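Local coordinates for protein ferritin heavy chain (Trichoplusia ni, PDB 1Z6O) that oxidises ferrous iron and, together with light chains in a 24-subunit shell, stores it as ferric hydroxide in a soluble, non-toxic form, at residues L37-M42 against F61-E66; P54-L59 against K184-I189. All blocks are in the same frame, centred on the assembly; numbering follows the deposited sequence.

Both contacts use helix 54-80. Its first two turns, 54-59, meet the end of helix 175-186 in contact 2, and the next turns, 61-66, run against helix 19-47 in contact 1, so a single residue separates the two segments in sequence while the contact centres lie 14 Å apart. Contact 1 is the inner one, about 9 Å from the chain centre, and stands beside the iron site: the side chain of Y39 is about 7 Å from the bound Fe (III) ion and about 3 Å from that of E116 (nearest atoms). Contact 2 sits about 20 Å from the chain centre, with the L59 side chain about 10 Å from that of E116 (nearest atoms).

Contact 1 of 2, residues L37-M42 against F61-E66; sequences LQYLAM and FDAASE
Helices 19-47 and 54-80, an antiparallel pair in the ferritin four-helix bundle, lie with their local axes 7.6 Å apart at 166°, a close approach consistent with the small side chains of A63 and A64. The tight part lies around Y39. Its CG is anti to the carbonyl carbon (chi1 -82°), which lays one ring face over A63: the methyl CB of A63 sits 3.6 Å from the centroid of the Y39 ring and 6° off its normal, a CH-pi contact centred on the face. Next to it, the CB atoms of Y39 and A64 meet at 3.7 Å, where the two backbones come nearest. L40 and F61 make the looser part. Both leave their helices pointing away and swing back, crossing at about a right angle with L40 CD2 4.0 Å from F61 CD2. L40 CD2 also lies 3.8 Å from A64 CB, so the A64 methyl meets both Y39 CB and L40 CD2. On the solvent side, D62 and E66 are exposed and take no part, whereas S65 binds W84 of a neighbouring light chain through its hydroxyl. No hydrogen bond crosses between the two segments, so apolar and CH-pi packing holds the contact, while Y39 OH is hydrogen-bonded beyond it to OE2 of E116, a residue inferred to bind the second iron, consistent with Y39 acting as a second-shell residue that steadies the E116 carboxylate.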
loop_
_atom_site.group_PDB
_atom_site.type_symbol
_atom_site.label_atom_id
_atom_site.label_comp_id
_atom_site.label_asym_id
_atom_site.label_seq_id
_atom_site.Cartn_x
_atom_site.Cartn_y
_atom_site.Cartn_z
ATOM N N LEU M 37 30.878 -14.921 -39.503
ATOM C CA LEU M 37 31.725 -16.105 -39.325
ATOM C C LEU M 37 33.132 -15.734 -38.870
ATOM O O LEU M 37 33.737 -16.448 -38.068
ATOM C CB LEU M 37 31.806 -16.910 -40.629
ATOM C CG LEU M 37 30.442 -17.294 -41.227
ATOM C CD1 LEU M 37 30.632 -18.086 -42.512
ATOM C CD2 LEU M 37 29.664 -18.109 -40.228
ATOM N N GLN M 38 33.660 -14.626 -39.377
ATOM C CA GLN M 38 35.004 -14.217 -38.974
ATOM C C GLN M 38 34.992 -13.778 -37.499
ATOM O O GLN M 38 35.949 -14.032 -36.766
ATOM C CB GLN M 38 35.528 -13.090 -39.884
ATOM C CG GLN M 38 36.950 -12.636 -39.529
ATOM C CD GLN M 38 37.971 -13.760 -39.666
ATOM O OE1 GLN M 38 38.502 -14.000 -40.745
ATOM N NE2 GLN M 38 38.229 -14.470 -38.569
ATOM N N TYR M 39 33.917 -13.117 -37.060
ATOM C CA TYR M 39 33.813 -12.714 -35.652
ATOM C C TYR M 39 33.659 -13.946 -34.758
ATOM O O TYR M 39 34.160 -13.956 -33.632
ATOM C CB TYR M 39 32.630 -11.758 -35.436
ATOM C CG TYR M 39 32.951 -10.323 -35.792
ATOM C CD1 TYR M 39 32.106 -9.573 -36.613
ATOM C CD2 TYR M 39 34.076 -9.692 -35.250
ATOM C CE1 TYR M 39 32.369 -8.214 -36.885
ATOM C CE2 TYR M 39 34.346 -8.345 -35.508
ATOM C CZ TYR M 39 33.493 -7.613 -36.320
ATOM O OH TYR M 39 33.762 -6.279 -36.532
ATOM N N LEU M 40 32.961 -14.981 -35.233
ATOM C CA LEU M 40 32.833 -16.203 -34.421
ATOM C C LEU M 40 34.220 -16.778 -34.159
ATOM O O LEU M 40 34.496 -17.280 -33.073
ATOM C CB LEU M 40 32.018 -17.296 -35.135
ATOM C CG LEU M 40 30.493 -17.292 -35.095
ATOM C CD1 LEU M 40 29.975 -18.557 -35.819
ATOM C CD2 LEU M 40 30.012 -17.277 -33.633
ATOM N N ALA M 41 35.085 -16.739 -35.171
ATOM C CA ALA M 41 36.437 -17.273 -35.008
ATOM C C ALA M 41 37.237 -16.438 -34.003
ATOM O O ALA M 41 38.075 -16.978 -33.278
ATOM C CB ALA M 41 37.159 -17.327 -36.371
ATOM N N MET M 42 36.996 -15.126 -33.958
ATOM C CA MET M 42 37.691 -14.287 -32.980
ATOM C C MET M 42 37.189 -14.640 -31.584
ATOM O O MET M 42 37.973 -14.741 -30.641
ATOM C CB MET M 42 37.438 -12.799 -33.239
ATOM C CG MET M 42 38.098 -12.266 -34.497
ATOM S SD MET M 42 37.920 -10.441 -34.564
ATOM C CE MET M 42 38.783 -10.080 -36.114
ATOM N N PHE M 61 31.820 -12.393 -29.909
ATOM C CA PHE M 61 30.643 -13.245 -30.114
ATOM C C PHE M 61 29.440 -12.298 -30.301
ATOM O O PHE M 61 28.560 -12.570 -31.114
ATOM C CB PHE M 61 30.392 -14.169 -28.910
ATOM C CG PHE M 61 31.264 -15.409 -28.900
ATOM C CD1 PHE M 61 31.921 -15.807 -27.737
ATOM C CD2 PHE M 61 31.407 -16.188 -30.048
ATOM C CE1 PHE M 61 32.711 -16.973 -27.715
ATOM C CE2 PHE M 61 32.195 -17.353 -30.039
ATOM C CZ PHE M 61 32.848 -17.745 -28.863
ATOM N N ASP M 62 29.396 -11.196 -29.546
ATOM C CA ASP M 62 28.301 -10.227 -29.703
ATOM C C ASP M 62 28.344 -9.645 -31.119
ATOM O O ASP M 62 27.303 -9.473 -31.757
ATOM C CB ASP M 62 28.407 -9.058 -28.700
ATOM C CG ASP M 62 28.060 -9.463 -27.270
ATOM O OD1 ASP M 62 27.533 -10.575 -27.066
ATOM O OD2 ASP M 62 28.310 -8.660 -26.344
ATOM N N ALA M 63 29.545 -9.327 -31.602
ATOM C CA ALA M 63 29.690 -8.775 -32.957
ATOM C C ALA M 63 29.232 -9.787 -34.006
ATOM O O ALA M 63 28.637 -9.411 -35.017
ATOM C CB ALA M 63 31.151 -8.374 -33.225
ATOM N N ALA M 64 29.516 -11.068 -33.782
ATOM C CA ALA M 64 29.090 -12.100 -34.734
ATOM C C ALA M 64 27.560 -12.117 -34.829
ATOM O O ALA M 64 26.996 -12.177 -35.925
ATOM C CB ALA M 64 29.607 -13.508 -34.292
ATOM N N SER M 65 26.883 -12.078 -33.683
ATOM C CA SER M 65 25.420 -12.103 -33.691
ATOM C C SER M 65 24.849 -10.842 -34.337
ATOM O O SER M 65 23.818 -10.888 -35.010
ATOM C CB SER M 65 24.883 -12.258 -32.261
ATOM O OG SER M 65 25.195 -13.556 -31.781
ATOM N N GLU M 66 25.517 -9.714 -34.133
ATOM C CA GLU M 66 25.063 -8.464 -34.735
ATOM C C GLU M 66 25.191 -8.531 -36.270
ATOM O O GLU M 66 24.311 -8.056 -36.988
ATOM C CB GLU M 66 25.889 -7.291 -34.198
ATOM C CG GLU M 66 25.339 -5.929 -34.568
ATOM C CD GLU M 66 24.088 -5.562 -33.769
ATOM O OE1 GLU M 66 23.096 -6.328 -33.797
ATOM O OE2 GLU M 66 24.100 -4.499 -33.110
#

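Contact 2 of 2, residues P54-L59 against K184-I189; sequences PGFAQL and KKLLGI
L186, L187 and G55 bury the most surface where the start of helix 54-80 meets the end of helix 175-186. L186 points toward the other helix, and with CG anti to its carbonyl carbon and chi2 extended (173°) it sends CD1 over one face of F56. That methyl lies 3.8 Å from the centroid of the F56 ring, 5° off the normal, in a CH-pi contact. The same CD1 atom of L186 also rests 3.8 Å from the backbone C of G55. G55 lets the chains close up: a side chain on it would run into L186 CB, and in its absence L187 CG comes within 3.6 Å of G55 CA. L187 then divides its branches, CD1 reaching P54 CG at 4.0 Å and CD2 lying 3.8 Å from Q58 OE1, beside the exposed amide. An alanine in place of F56 would remove the ring that lies under L186 CD1 and meets F46, and would probably loosen the seating of the short helix. Polar support comes from D183, whose OD1 accepts a hydrogen bond from F56 N at the start of helix 54-80. G188, with positive phi (80°), ends helix 175-186 in a Schellman motif, whose two bonds run from I189 N to K184 O and from G188 N to K185 O. A short C-terminal fifth helix set against one end of the four-helix bundle is characteristic of the ferritin fold, and here these residues make that junction.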
loop_
_atom_site.group_PDB
_atom_site.type_symbol
_atom_site.label_atom_id
_atom_site.label_comp_id
_atom_site.label_asym_id
_atom_site.label_seq_id
_atom_site.Cartn_x
_atom_site.Cartn_y
_atom_site.Cartn_z
ATOM N N PRO M 54 38.110 -13.338 -21.660
ATOM C CA PRO M 54 36.644 -13.421 -21.758
ATOM C C PRO M 54 35.949 -12.140 -22.198
ATOM O O PRO M 54 34.872 -12.195 -22.802
ATOM C CB PRO M 54 36.221 -13.883 -20.353
ATOM C CG PRO M 54 37.316 -13.300 -19.462
ATOM C CD PRO M 54 38.567 -13.585 -20.276
ATOM N N GLY M 55 36.551 -10.995 -21.892
ATOM C CA GLY M 55 35.969 -9.725 -22.307
ATOM C C GLY M 55 36.019 -9.622 -23.826
ATOM O O GLY M 55 35.026 -9.265 -24.470
ATOM N N PHE M 56 37.177 -9.921 -24.407
ATOM C CA PHE M 56 37.310 -9.894 -25.866
ATOM C C PHE M 56 36.444 -10.978 -26.499
ATOM O O PHE M 56 35.833 -10.756 -27.539
ATOM C CB PHE M 56 38.766 -10.115 -26.296
ATOM C CG PHE M 56 39.609 -8.872 -26.225
ATOM C CD1 PHE M 56 40.399 -8.610 -25.113
ATOM C CD2 PHE M 56 39.592 -7.954 -27.271
ATOM C CE1 PHE M 56 41.174 -7.438 -25.044
ATOM C CE2 PHE M 56 40.360 -6.783 -27.213
ATOM C CZ PHE M 56 41.151 -6.528 -26.099
ATOM N N ALA M 57 36.394 -12.159 -25.883
ATOM C CA ALA M 57 35.576 -13.237 -26.443
ATOM C C ALA M 57 34.122 -12.791 -26.560
ATOM O O ALA M 57 33.496 -12.963 -27.605
ATOM C CB ALA M 57 35.667 -14.499 -25.568
ATOM N N GLN M 58 33.586 -12.214 -25.488
ATOM C CA GLN M 58 32.195 -11.765 -25.485
ATOM C C GLN M 58 31.980 -10.638 -26.499
ATOM O O GLN M 58 30.943 -10.589 -27.174
ATOM C CB GLN M 58 31.807 -11.282 -24.082
ATOM C CG GLN M 58 30.350 -10.852 -23.921
ATOM C CD GLN M 58 30.108 -10.132 -22.583
ATOM O OE1 GLN M 58 30.390 -8.938 -22.440
ATOM N NE2 GLN M 58 29.605 -10.868 -21.598
ATOM N N LEU M 59 32.943 -9.721 -26.584
ATOM C CA LEU M 59 32.851 -8.610 -27.533
ATOM C C LEU M 59 32.679 -9.153 -28.953
ATOM O O LEU M 59 31.829 -8.689 -29.713
ATOM C CB LEU M 59 34.131 -7.758 -27.492
ATOM C CG LEU M 59 34.220 -6.582 -28.486
ATOM C CD1 LEU M 59 33.254 -5.476 -28.046
ATOM C CD2 LEU M 59 35.655 -6.028 -28.529
ATOM N N LYS M 184 38.993 -6.944 -18.678
ATOM C CA LYS M 184 37.968 -6.955 -17.638
ATOM C C LYS M 184 37.056 -5.734 -17.767
ATOM O O LYS M 184 35.863 -5.816 -17.468
ATOM C CB LYS M 184 38.613 -7.039 -16.245
ATOM C CG LYS M 184 39.488 -8.289 -16.080
ATOM C CD LYS M 184 38.751 -9.550 -16.546
ATOM C CE LYS M 184 39.686 -10.758 -16.674
ATOM N NZ LYS M 184 40.723 -10.552 -17.737
ATOM N N LYS M 185 37.606 -4.607 -18.215
ATOM C CA LYS M 185 36.778 -3.410 -18.427
ATOM C C LYS M 185 35.723 -3.716 -19.508
ATOM O O LYS M 185 34.614 -3.192 -19.458
ATOM C CB LYS M 185 37.622 -2.222 -18.892
ATOM C CG LYS M 185 38.599 -1.682 -17.867
ATOM C CD LYS M 185 37.903 -0.817 -16.862
ATOM C CE LYS M 185 38.907 -0.083 -15.980
ATOM N NZ LYS M 185 38.165 0.883 -15.111
ATOM N N LEU M 186 36.059 -4.552 -20.491
ATOM C CA LEU M 186 35.075 -4.899 -21.523
ATOM C C LEU M 186 33.897 -5.629 -20.881
ATOM O O LEU M 186 32.789 -5.600 -21.403
ATOM C CB LEU M 186 35.685 -5.792 -22.615
ATOM C CG LEU M 186 36.722 -5.117 -23.528
ATOM C CD1 LEU M 186 37.365 -6.166 -24.442
ATOM C CD2 LEU M 186 36.051 -4.012 -24.354
ATOM N N LEU M 187 34.142 -6.289 -19.752
ATOM C CA LEU M 187 33.081 -7.005 -19.040
ATOM C C LEU M 187 32.410 -6.102 -18.008
ATOM O O LEU M 187 31.530 -6.546 -17.277
ATOM C CB LEU M 187 33.652 -8.225 -18.307
ATOM C CG LEU M 187 34.228 -9.350 -19.159
ATOM C CD1 LEU M 187 34.932 -10.355 -18.258
ATOM C CD2 LEU M 187 33.106 -10.019 -19.955
ATOM N N GLY M 188 32.838 -4.848 -17.933
ATOM C CA GLY M 188 32.255 -3.934 -16.963
ATOM C C GLY M 188 32.833 -4.136 -15.569
ATOM O O GLY M 188 32.237 -3.731 -14.574
ATOM N N ILE M 189 34.006 -4.755 -15.494
ATOM C CA ILE M 189 34.648 -5.013 -14.212
ATOM C C ILE M 189 35.851 -4.098 -14.002
ATOM O O ILE M 189 36.808 -4.133 -14.777
ATOM C CB ILE M 189 35.131 -6.483 -14.124
ATOM C CG1 ILE M 189 33.935 -7.430 -14.235
ATOM C CG2 ILE M 189 35.880 -6.721 -12.812
ATOM C CD1 ILE M 189 34.327 -8.903 -14.320
#